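Local coordinates for tail spike protein gp49 (Pseudomonas phage LKA1, PDB 4RU4), which forms the trimeric tailspike of the phage and, as an O-specific polysaccharide lyase, probably cleaves the surface polysaccharide of the Pseudomonas host during entry, at residues I208-V214 with V233-T239; I256-S262 with A283-Y289; H293-T297 with M313-R319. All coordinates share one frame; numbering follows the deposited sequence.

Contact 1 (I208-V214 with V233-T239); sequences IASIQIV and VDDVTVT. With EDO (1,2-ethanediol), chain S.
I208 opens the pairing of 208-214 with 233-239: its carbonyl O accepts the backbone N of D234 at 2.9 Å. At A209 the two strands come close enough for CA to meet O of D234 at 3.0 Å, a CA-H...O contact. S210 then turns the corner with a left-handed backbone conformation (phi 59°, psi 49°), matched by D235 beside it. The S210 backbone N donates to O of D234 and, weakly, to O of D235. D235 is modelled in two conformers; in one, provisionally, the hydroxyl OG of S210 donates to OD2 of D235 at 2.7 Å, meeting the anti side of the carboxylate and lying 23° out of its plane. In that conformer the other carboxylate oxygen takes a hydrogen bond from a bound 1,2-ethanediol, probably a crystallisation additive. Two short parallel strands separated by a like bend, repeated in register on the next turn, are the hallmark of a right-handed parallel beta-helix of the pectate lyase type. Past the bend, the buried I211 has its CG1 alongside CG1 of V236, and its carbonyl O receives both the backbone N of T237 and a water that also bonds OG1 of T237. Q212 runs extended beside T237, its OE1 3.8 Å from CG2 of T237, though its NE2 is bonded to A96 on the preceding turn. I213, facing inward with V238, continues the regular pairing, N to O of T237 and O to N of T239, and V214 finishes with CG1 3.7 Å from OG1 of T239.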
loop_
_atom_site.group_PDB
_atom_site.type_symbol
_atom_site.label_atom_id
_atom_site.label_comp_id
_atom_site.label_asym_id
_atom_site.label_seq_id
_atom_site.Cartn_x
_atom_site.Cartn_y
_atom_site.Cartn_z
ATOM N N ILE B 208 17.277 -18.077 -12.045
ATOM C CA ILE B 208 16.486 -18.764 -13.050
ATOM C C ILE B 208 15.609 -17.694 -13.669
ATOM O O ILE B 208 14.898 -16.975 -12.961
ATOM C CB ILE B 208 15.611 -19.868 -12.404
ATOM C CG1 ILE B 208 16.451 -20.755 -11.474
ATOM C CG2 ILE B 208 14.877 -20.697 -13.474
ATOM C CD1 ILE B 208 17.617 -21.439 -12.144
ATOM N N ALA B 209 15.670 -17.553 -14.983
ATOM C CA ALA B 209 14.832 -16.549 -15.628
ATOM C C ALA B 209 14.376 -16.912 -17.027
ATOM O O ALA B 209 15.075 -17.618 -17.753
ATOM C CB ALA B 209 15.549 -15.185 -15.632
ATOM N N SER B 210 13.188 -16.433 -17.381
ATOM C CA SER B 210 12.781 -16.362 -18.780
ATOM C C SER B 210 12.774 -17.712 -19.440
ATOM O O SER B 210 13.350 -17.875 -20.534
ATOM C CB SER B 210 13.733 -15.432 -19.517
ATOM O OG SER B 210 13.540 -14.103 -19.075
ATOM N N ILE B 211 12.146 -18.676 -18.763
ATOM C CA ILE B 211 11.951 -20.020 -19.293
ATOM C C ILE B 211 10.524 -20.445 -18.931
ATOM O O ILE B 211 9.847 -19.801 -18.112
ATOM C CB ILE B 211 12.955 -21.045 -18.713
ATOM C CG1 ILE B 211 12.840 -21.110 -17.178
ATOM C CG2 ILE B 211 14.396 -20.738 -19.150
ATOM C CD1 ILE B 211 13.397 -22.384 -16.534
ATOM N N GLN B 212 10.071 -21.504 -19.568
ATOM C CA GLN B 212 8.817 -22.151 -19.203
ATOM C C GLN B 212 9.077 -23.620 -18.858
ATOM O O GLN B 212 9.749 -24.339 -19.603
ATOM C CB GLN B 212 7.787 -22.028 -20.328
ATOM C CG GLN B 212 6.519 -22.887 -20.100
ATOM C CD GLN B 212 5.361 -22.540 -21.029
ATOM O OE1 GLN B 212 4.223 -22.887 -20.734
ATOM N NE2 GLN B 212 5.643 -21.869 -22.160
ATOM N N ILE B 213 8.587 -24.040 -17.703
ATOM C CA ILE B 213 8.630 -25.446 -17.319
ATOM C C ILE B 213 7.214 -25.984 -17.496
ATOM O O ILE B 213 6.280 -25.462 -16.884
ATOM C CB ILE B 213 9.058 -25.574 -15.852
ATOM C CG1 ILE B 213 10.540 -25.257 -15.729
ATOM C CG2 ILE B 213 8.746 -26.997 -15.288
ATOM C CD1 ILE B 213 10.969 -25.105 -14.303
ATOM N N VAL B 214 7.031 -26.990 -18.358
ATOM C CA VAL B 214 5.731 -27.665 -18.412
ATOM C C VAL B 214 5.926 -28.985 -17.701
ATOM O O VAL B 214 6.374 -29.972 -18.313
ATOM C CB VAL B 214 5.255 -27.881 -19.838
ATOM C CG1 VAL B 214 3.865 -28.562 -19.851
ATOM C CG2 VAL B 214 5.223 -26.532 -20.576
ATOM N N VAL B 233 14.304 -15.876 -8.988
ATOM C CA VAL B 233 13.497 -16.493 -10.061
ATOM C C VAL B 233 12.691 -15.355 -10.682
ATOM O O VAL B 233 11.998 -14.619 -9.959
ATOM C CB VAL B 233 12.540 -17.575 -9.516
ATOM C CG1 VAL B 233 11.678 -18.175 -10.659
ATOM C CG2 VAL B 233 13.322 -18.685 -8.790
ATOM N N ASP B 234 12.805 -15.154 -11.994
ATOM C CA ASP B 234 12.184 -13.979 -12.600
ATOM C C ASP B 234 11.667 -14.340 -13.982
ATOM O O ASP B 234 12.324 -15.089 -14.717
ATOM C CB ASP B 234 13.198 -12.833 -12.701
ATOM C CG ASP B 234 12.614 -11.596 -13.372
ATOM O OD1 ASP B 234 11.551 -11.104 -12.925
ATOM O OD2 ASP B 234 13.201 -11.135 -14.373
ATOM N N ASP B 235 10.472 -13.857 -14.302
ATOM C CA ASP B 235 9.930 -13.999 -15.645
ATOM C C ASP B 235 9.830 -15.485 -16.034
ATOM O O ASP B 235 10.156 -15.856 -17.152
ATOM C CB ASP B 235 10.839 -13.202 -16.609
ATOM C CG ASP B 235 10.286 -13.106 -18.012
ATOM O OD1 ASP B 235 9.044 -13.085 -18.163
ATOM O OD2 ASP B 235 11.108 -13.040 -18.967
ATOM N N VAL B 236 9.383 -16.347 -15.121
ATOM C CA VAL B 236 9.219 -17.749 -15.485
ATOM C C VAL B 236 7.754 -18.123 -15.595
ATOM O O VAL B 236 6.887 -17.515 -14.955
ATOM C CB VAL B 236 9.948 -18.769 -14.555
ATOM C CG1 VAL B 236 11.451 -18.441 -14.439
ATOM C CG2 VAL B 236 9.269 -18.856 -13.195
ATOM N N THR B 237 7.489 -19.127 -16.410
ATOM C CA THR B 237 6.165 -19.708 -16.477
ATOM C C THR B 237 6.277 -21.161 -16.015
ATOM O O THR B 237 7.110 -21.890 -16.510
ATOM C CB THR B 237 5.597 -19.627 -17.908
ATOM O OG1 THR B 237 5.522 -18.252 -18.297
ATOM C CG2 THR B 237 4.180 -20.220 -17.958
ATOM N N VAL B 238 5.474 -21.577 -15.038
ATOM C CA VAL B 238 5.563 -22.962 -14.579
ATOM C C VAL B 238 4.173 -23.561 -14.515
ATOM O O VAL B 238 3.272 -22.964 -13.936
ATOM C CB VAL B 238 6.200 -23.044 -13.177
ATOM C CG1 VAL B 238 6.309 -24.510 -12.728
ATOM C CG2 VAL B 238 7.600 -22.349 -13.158
ATOM N N THR B 239 3.988 -24.731 -15.107
ATOM C CA THR B 239 2.753 -25.470 -14.899
ATOM C C THR B 239 3.114 -26.852 -14.399
ATOM O O THR B 239 4.215 -27.356 -14.660
ATOM C CB THR B 239 1.897 -25.599 -16.183
ATOM O OG1 THR B 239 2.576 -26.428 -17.143
ATOM C CG2 THR B 239 1.606 -24.221 -16.765
HETATM C C1 EDO S . 5.449 -14.946 -16.749
HETATM O O1 EDO S . 5.097 -13.594 -16.448
HETATM C C2 EDO S . 5.748 -15.075 -18.229
HETATM O O2 EDO S . 6.588 -13.993 -18.599
HETATM O O HOH W 1 8.054 -17.830 -19.349
#

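Contact 2 (I256-S262 with A283-Y289); sequences ITNSNIS and ADNCKVY. With NA (sodium ion), chain Y; EDO (1,2-ethanediol), chain T; EDO (1,2-ethanediol), chain S.
N258 and N285 meet through different first torsions: CG of N258 stands anti to its carbonyl carbon (chi1 -44°), whereas CG of N285 is turned anti to the backbone N (chi1 -159°), which carries its amide across to N258. ND2 of N285 donates to OD1 of N258 at 3.0 Å, nearly straight, on a lone pair in the carbonyl plane; the bond also lies close to the amide plane of N285, though the two amides are 80° apart. The other end of the N258 amide is occupied too, ND2 bonding D234 of the preceding turn, so its rotation is well defined. Just inside the bend, SG of C286 lies 4.0 Å from both CB of S259 and CG1 of I256, and it accepts a weak bond from the backbone N of S259 at 3.7 Å. The interior face continues with CG2 of I256 against CB of A283 at 3.7 Å and CB of I261 near CG1 of V288. On the outward face N260 crosses K287, OD1 of N260 lying 3.7 Å from CB of K287. The polar ends of both reach a second subunit, N260 to D253 and K287 to E172 in a salt bridge, while in one of its conformers OG of S262 lies at a long 3.0 Å from a sodium ion. Regular parallel backbone bonds flank the bend. Asparagines stacked at equivalent positions of successive turns, side chains bonded along the helix axis, form an asparagine stack, a feature well known from parallel beta-helices of the pectate lyase kind.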
loop_
_atom_site.group_PDB
_atom_site.type_symbol
_atom_site.label_atom_id
_atom_site.label_comp_id
_atom_site.label_asym_id
_atom_site.label_seq_id
_atom_site.Cartn_x
_atom_site.Cartn_y
_atom_site.Cartn_z
ATOM N N ILE B 256 10.876 -14.374 -5.973
ATOM C CA ILE B 256 10.308 -14.741 -7.266
ATOM C C ILE B 256 9.480 -13.567 -7.767
ATOM O O ILE B 256 8.617 -13.055 -7.037
ATOM C CB ILE B 256 9.469 -16.008 -7.232
ATOM C CG1 ILE B 256 8.825 -16.257 -8.615
ATOM C CG2 ILE B 256 8.360 -15.952 -6.145
ATOM C CD1 ILE B 256 8.395 -17.715 -8.806
ATOM N N THR B 257 9.744 -13.134 -8.999
ATOM C CA THR B 257 9.118 -11.904 -9.520
ATOM C C THR B 257 8.572 -12.116 -10.942
ATOM O O THR B 257 9.121 -12.914 -11.719
ATOM C CB THR B 257 10.141 -10.748 -9.568
ATOM O OG1 THR B 257 11.341 -11.210 -10.227
ATOM C CG2 THR B 257 10.497 -10.282 -8.140
ATOM N N ASN B 258 7.512 -11.386 -11.292
ATOM C CA ASN B 258 7.065 -11.341 -12.702
ATOM C C ASN B 258 6.795 -12.723 -13.340
ATOM O O ASN B 258 7.020 -12.933 -14.547
ATOM C CB ASN B 258 8.107 -10.577 -13.516
ATOM C CG ASN B 258 8.579 -9.302 -12.804
ATOM O OD1 ASN B 258 7.755 -8.511 -12.347
ATOM N ND2 ASN B 258 9.909 -9.116 -12.683
ATOM N N SER B 259 6.292 -13.660 -12.539
ATOM C CA SER B 259 6.174 -15.052 -12.975
ATOM C C SER B 259 4.726 -15.537 -12.973
ATOM O O SER B 259 3.898 -15.020 -12.228
ATOM C CB SER B 259 7.065 -15.961 -12.103
ATOM O OG SER B 259 8.409 -15.517 -12.220
ATOM N N ASN B 260 4.435 -16.527 -13.803
ATOM C CA ASN B 260 3.101 -17.118 -13.859
ATOM C C ASN B 260 3.229 -18.577 -13.467
ATOM O O ASN B 260 3.840 -19.356 -14.175
ATOM C CB ASN B 260 2.471 -16.992 -15.253
ATOM C CG ASN B 260 1.893 -15.589 -15.504
ATOM O OD1 ASN B 260 2.377 -14.610 -14.942
ATOM N ND2 ASN B 260 0.843 -15.501 -16.316
ATOM N N ILE B 261 2.629 -18.926 -12.340
ATOM C CA ILE B 261 2.764 -20.255 -11.780
ATOM C C ILE B 261 1.380 -20.880 -11.662
ATOM O O ILE B 261 0.454 -20.273 -11.092
ATOM C CB ILE B 261 3.369 -20.213 -10.362
ATOM C CG1 ILE B 261 4.639 -19.329 -10.310
ATOM C CG2 ILE B 261 3.645 -21.658 -9.885
ATOM C CD1 ILE B 261 5.740 -19.765 -11.305
ATOM N N SER B 262 1.219 -22.091 -12.195
ATOM C CA SER B 262 -0.088 -22.760 -12.159
ATOM C C SER B 262 0.062 -24.226 -11.780
ATOM O O SER B 262 0.601 -25.015 -12.558
ATOM C CB SER B 262 -0.787 -22.654 -13.527
ATOM O OG SER B 262 -2.052 -23.304 -13.521
ATOM N N ALA B 283 7.385 -12.812 -2.908
ATOM C CA ALA B 283 6.878 -12.915 -4.284
ATOM C C ALA B 283 6.312 -11.574 -4.710
ATOM O O ALA B 283 5.637 -10.907 -3.938
ATOM C CB ALA B 283 5.780 -13.979 -4.367
ATOM N N ASP B 284 6.549 -11.192 -5.963
ATOM C CA ASP B 284 6.189 -9.865 -6.399
ATOM C C ASP B 284 5.743 -9.928 -7.850
ATOM O O ASP B 284 6.452 -10.491 -8.718
ATOM C CB ASP B 284 7.376 -8.898 -6.272
ATOM C CG ASP B 284 6.950 -7.440 -6.328
ATOM O OD1 ASP B 284 6.142 -7.075 -7.190
ATOM O OD2 ASP B 284 7.412 -6.638 -5.482
ATOM N N ASN B 285 4.573 -9.344 -8.082
ATOM C CA ASN B 285 4.033 -9.221 -9.431
ATOM C C ASN B 285 3.856 -10.578 -10.106
ATOM O O ASN B 285 4.180 -10.729 -11.284
ATOM C CB ASN B 285 4.934 -8.348 -10.290
ATOM C CG ASN B 285 4.199 -7.787 -11.483
ATOM O OD1 ASN B 285 2.980 -7.594 -11.429
ATOM N ND2 ASN B 285 4.916 -7.547 -12.570
ATOM N N CYS B 286 3.352 -11.560 -9.359
ATOM C CA CYS B 286 3.110 -12.891 -9.911
ATOM C C CYS B 286 1.626 -13.189 -10.077
ATOM O O CYS B 286 0.805 -12.753 -9.247
ATOM C CB CYS B 286 3.711 -13.966 -9.002
ATOM S SG CYS B 286 5.528 -13.949 -8.948
ATOM N N LYS B 287 1.293 -13.951 -11.124
ATOM C CA LYS B 287 -0.070 -14.478 -11.308
ATOM C C LYS B 287 -0.011 -15.957 -10.986
ATOM O O LYS B 287 0.799 -16.693 -11.574
ATOM C CB LYS B 287 -0.572 -14.241 -12.751
ATOM C CG LYS B 287 -1.997 -14.783 -13.030
ATOM C CD LYS B 287 -2.594 -14.194 -14.341
ATOM C CE LYS B 287 -3.947 -14.877 -14.686
ATOM N NZ LYS B 287 -3.697 -16.248 -15.234
ATOM N N VAL B 288 -0.808 -16.397 -10.006
ATOM C CA VAL B 288 -0.643 -17.735 -9.475
ATOM C C VAL B 288 -1.991 -18.456 -9.316
ATOM O O VAL B 288 -2.991 -17.863 -8.848
ATOM C CB VAL B 288 0.103 -17.701 -8.109
ATOM C CG1 VAL B 288 0.433 -19.114 -7.643
ATOM C CG2 VAL B 288 1.382 -16.834 -8.186
ATOM N N TYR B 289 -2.025 -19.717 -9.735
ATOM C CA TYR B 289 -3.139 -20.624 -9.443
ATOM C C TYR B 289 -2.590 -21.897 -8.820
ATOM O O TYR B 289 -1.575 -22.405 -9.273
ATOM C CB TYR B 289 -3.928 -21.031 -10.710
ATOM C CG TYR B 289 -4.909 -22.132 -10.395
ATOM C CD1 TYR B 289 -6.146 -21.852 -9.799
ATOM C CD2 TYR B 289 -4.568 -23.474 -10.608
ATOM C CE1 TYR B 289 -7.028 -22.865 -9.481
ATOM C CE2 TYR B 289 -5.436 -24.494 -10.272
ATOM C CZ TYR B 289 -6.657 -24.187 -9.698
ATOM O OH TYR B 289 -7.514 -25.225 -9.385
HETATM NA NA NA Y . -2.684 -24.709 -16.081
HETATM C C1 EDO T . -1.089 -18.399 -13.676
HETATM O O1 EDO T . -1.279 -17.757 -14.948
HETATM C C2 EDO T . -2.312 -19.243 -13.362
HETATM O O2 EDO T . -3.506 -18.456 -13.240
HETATM C C1 EDO S . 5.449 -14.946 -16.749
HETATM O O1 EDO S . 5.097 -13.594 -16.448
HETATM C C2 EDO S . 5.748 -15.075 -18.229
HETATM O O2 EDO S . 6.588 -13.993 -18.599
HETATM O O HOH W 2 8.415 -7.388 -9.506
HETATM O O HOH W 3 3.329 -12.177 -13.705
HETATM O O HOH W 4 -1.618 -26.687 -17.578
#

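Contact 3 (H293-T297 with M313-R319); sequences HAIAT and MRNCTLR
I295 points into the concave side of the bend of 313-319, and its contacts are all apolar. Its two branches part company: with chi1 at -61°, CG1 lies beside the backbone N and CG2 anti to it; CG2 meets CE of M313 at 3.6 Å, while CD1 at the end of the extended arm reaches CD2 of L318 at 3.7 Å. I295 and L318 cross at about a right angle, whereas I295 and M313 run past each other in opposite directions. The M313 chain bends at chi2 (-52°), and its terminal CE also touches CG2 of T297 at 3.7 Å. A294, at the corner of its own segment, packs CB against CB of L318 at 3.7 Å.

Among contacts to polar atoms, CB of A294 also sits 3.6 Å from the carbonyl O of R319. Backbone bonding runs to other strands instead: A294 pairs with I273 and C328, I295 with D330. The side chain of R319 points away from 293-297, toward the subunit interface, where it forms a salt bridge with D280 of a second subunit.

With Y340 of the following turn covering I295, M313 and L318, the two segments enclose part of the apolar interior of the beta-helix. Methyl, methylene and thioether groups meet there without directional bonds, so cohesion between these walls rests on close side-chain packing and burial of apolar surface.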
loop_
_atom_site.group_PDB
_atom_site.type_symbol
_atom_site.label_atom_id
_atom_site.label_comp_id
_atom_site.label_asym_id
_atom_site.label_seq_id
_atom_site.Cartn_x
_atom_site.Cartn_y
_atom_site.Cartn_z
ATOM N N HIS B 293 -3.474 -23.966 -2.251
ATOM C CA HIS B 293 -2.945 -22.675 -1.830
ATOM C C HIS B 293 -2.078 -22.089 -2.921
ATOM O O HIS B 293 -1.047 -22.648 -3.229
ATOM C CB HIS B 293 -2.075 -22.836 -0.602
ATOM C CG HIS B 293 -2.773 -23.483 0.549
ATOM N ND1 HIS B 293 -4.095 -23.228 0.858
ATOM C CD2 HIS B 293 -2.334 -24.388 1.456
ATOM C CE1 HIS B 293 -4.428 -23.925 1.931
ATOM N NE2 HIS B 293 -3.383 -24.650 2.300
ATOM N N ALA B 294 -2.494 -20.974 -3.498
ATOM C CA ALA B 294 -1.715 -20.364 -4.577
ATOM C C ALA B 294 -0.317 -20.017 -4.075
ATOM O O ALA B 294 0.682 -20.307 -4.722
ATOM C CB ALA B 294 -2.424 -19.100 -5.111
ATOM N N ILE B 295 -0.256 -19.326 -2.949
ATOM C CA ILE B 295 1.010 -19.091 -2.274
ATOM C C ILE B 295 0.834 -19.600 -0.853
ATOM O O ILE B 295 -0.257 -19.463 -0.254
ATOM C CB ILE B 295 1.420 -17.597 -2.298
ATOM C CG1 ILE B 295 1.599 -17.117 -3.752
ATOM C CG2 ILE B 295 2.684 -17.356 -1.458
ATOM C CD1 ILE B 295 2.110 -15.647 -3.863
ATOM N N ALA B 296 1.889 -20.211 -0.317
ATOM C CA ALA B 296 1.841 -20.747 1.033
ATOM C C ALA B 296 3.179 -20.529 1.702
ATOM O O ALA B 296 4.168 -20.221 1.035
ATOM C CB ALA B 296 1.525 -22.223 0.997
ATOM N N THR B 297 3.208 -20.675 3.023
ATOM C CA THR B 297 4.462 -20.768 3.735
ATOM C C THR B 297 4.344 -21.957 4.689
ATOM O O THR B 297 3.234 -22.338 5.084
ATOM C CB THR B 297 4.785 -19.449 4.525
ATOM O OG1 THR B 297 3.827 -19.268 5.579
ATOM C CG2 THR B 297 4.739 -18.229 3.590
ATOM N N MET B 313 4.446 -11.044 0.354
ATOM C CA MET B 313 3.830 -11.291 -0.940
ATOM C C MET B 313 3.177 -9.985 -1.393
ATOM O O MET B 313 2.309 -9.452 -0.700
ATOM C CB MET B 313 2.762 -12.384 -0.838
ATOM C CG MET B 313 3.115 -13.555 0.074
ATOM S SD MET B 313 4.727 -14.309 -0.270
ATOM C CE MET B 313 4.699 -15.566 0.999
ATOM N N ARG B 314 3.563 -9.481 -2.565
ATOM C CA ARG B 314 3.119 -8.156 -2.981
ATOM C C ARG B 314 2.699 -8.147 -4.429
ATOM O O ARG B 314 3.352 -8.785 -5.262
ATOM C CB ARG B 314 4.257 -7.154 -2.808
ATOM C CG ARG B 314 4.685 -6.982 -1.338
ATOM C CD ARG B 314 5.679 -5.852 -1.156
ATOM N NE ARG B 314 5.869 -5.553 0.261
ATOM C CZ ARG B 314 7.026 -5.647 0.901
ATOM N NH1 ARG B 314 8.116 -6.029 0.259
ATOM N NH2 ARG B 314 7.086 -5.345 2.191
ATOM N N ASN B 315 1.633 -7.410 -4.725
ATOM C CA ASN B 315 1.281 -7.112 -6.126
ATOM C C ASN B 315 0.982 -8.374 -6.965
ATOM O O ASN B 315 1.288 -8.414 -8.161
ATOM C CB ASN B 315 2.380 -6.265 -6.794
ATOM C CG ASN B 315 2.817 -5.049 -5.934
ATOM O OD1 ASN B 315 2.006 -4.430 -5.266
ATOM N ND2 ASN B 315 4.109 -4.727 -5.959
ATOM N N CYS B 316 0.380 -9.386 -6.338
ATOM C CA CYS B 316 0.022 -10.637 -7.023
ATOM C C CYS B 316 -1.478 -10.808 -7.195
ATOM O O CYS B 316 -2.268 -10.220 -6.450
ATOM C CB CYS B 316 0.533 -11.851 -6.235
ATOM S SG CYS B 316 2.344 -11.945 -6.058
ATOM N N THR B 317 -1.869 -11.620 -8.168
ATOM C CA THR B 317 -3.248 -12.117 -8.273
ATOM C C THR B 317 -3.196 -13.626 -8.039
ATOM O O THR B 317 -2.410 -14.345 -8.696
ATOM C CB THR B 317 -3.891 -11.820 -9.664
ATOM O OG1 THR B 317 -4.124 -10.416 -9.775
ATOM C CG2 THR B 317 -5.254 -12.526 -9.809
ATOM N N LEU B 318 -3.999 -14.095 -7.094
ATOM C CA LEU B 318 -3.972 -15.482 -6.664
ATOM C C LEU B 318 -5.370 -16.089 -6.839
ATOM O O LEU B 318 -6.381 -15.435 -6.521
ATOM C CB LEU B 318 -3.550 -15.586 -5.178
ATOM C CG LEU B 318 -2.301 -14.781 -4.750
ATOM C CD1 LEU B 318 -2.005 -15.079 -3.256
ATOM C CD2 LEU B 318 -1.111 -15.155 -5.587
ATOM N N ARG B 319 -5.409 -17.317 -7.332
ATOM C CA ARG B 319 -6.644 -18.110 -7.464
ATOM C C ARG B 319 -6.407 -19.541 -7.002
ATOM O O ARG B 319 -5.288 -20.065 -7.115
ATOM C CB ARG B 319 -7.122 -18.139 -8.919
ATOM C CG ARG B 319 -7.557 -16.776 -9.483
ATOM C CD ARG B 319 -7.883 -16.901 -11.008
ATOM N NE ARG B 319 -8.508 -15.680 -11.537
ATOM C CZ ARG B 319 -7.842 -14.642 -12.041
ATOM N NH1 ARG B 319 -6.507 -14.640 -12.083
ATOM N NH2 ARG B 319 -8.512 -13.582 -12.492
#

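Following the chain from the N terminus, contact 1 closes first, bringing 233-239 back onto 208-214 after 18 intervening residues. Contact 2 closes next, between 256-262 and 283-289, and contact 3 last, between 293-297 and 313-319; the three follow in series, with neither nesting nor crossing. Contacts 1 and 2 join directly, OD1 of D234 bonding OG1 of T257, and strands 232-234 and 254-257, like 237-240 and 260-263, are neighbours. Contact 2 passes on to contact 3 through probable backbone hydrogen bonds from N of R314 to O of A283 and from N of R319 to O of V288. Contacts 1 and 2 thus stack successive turns along the axis, whereas contact 3 ties walls across the interior.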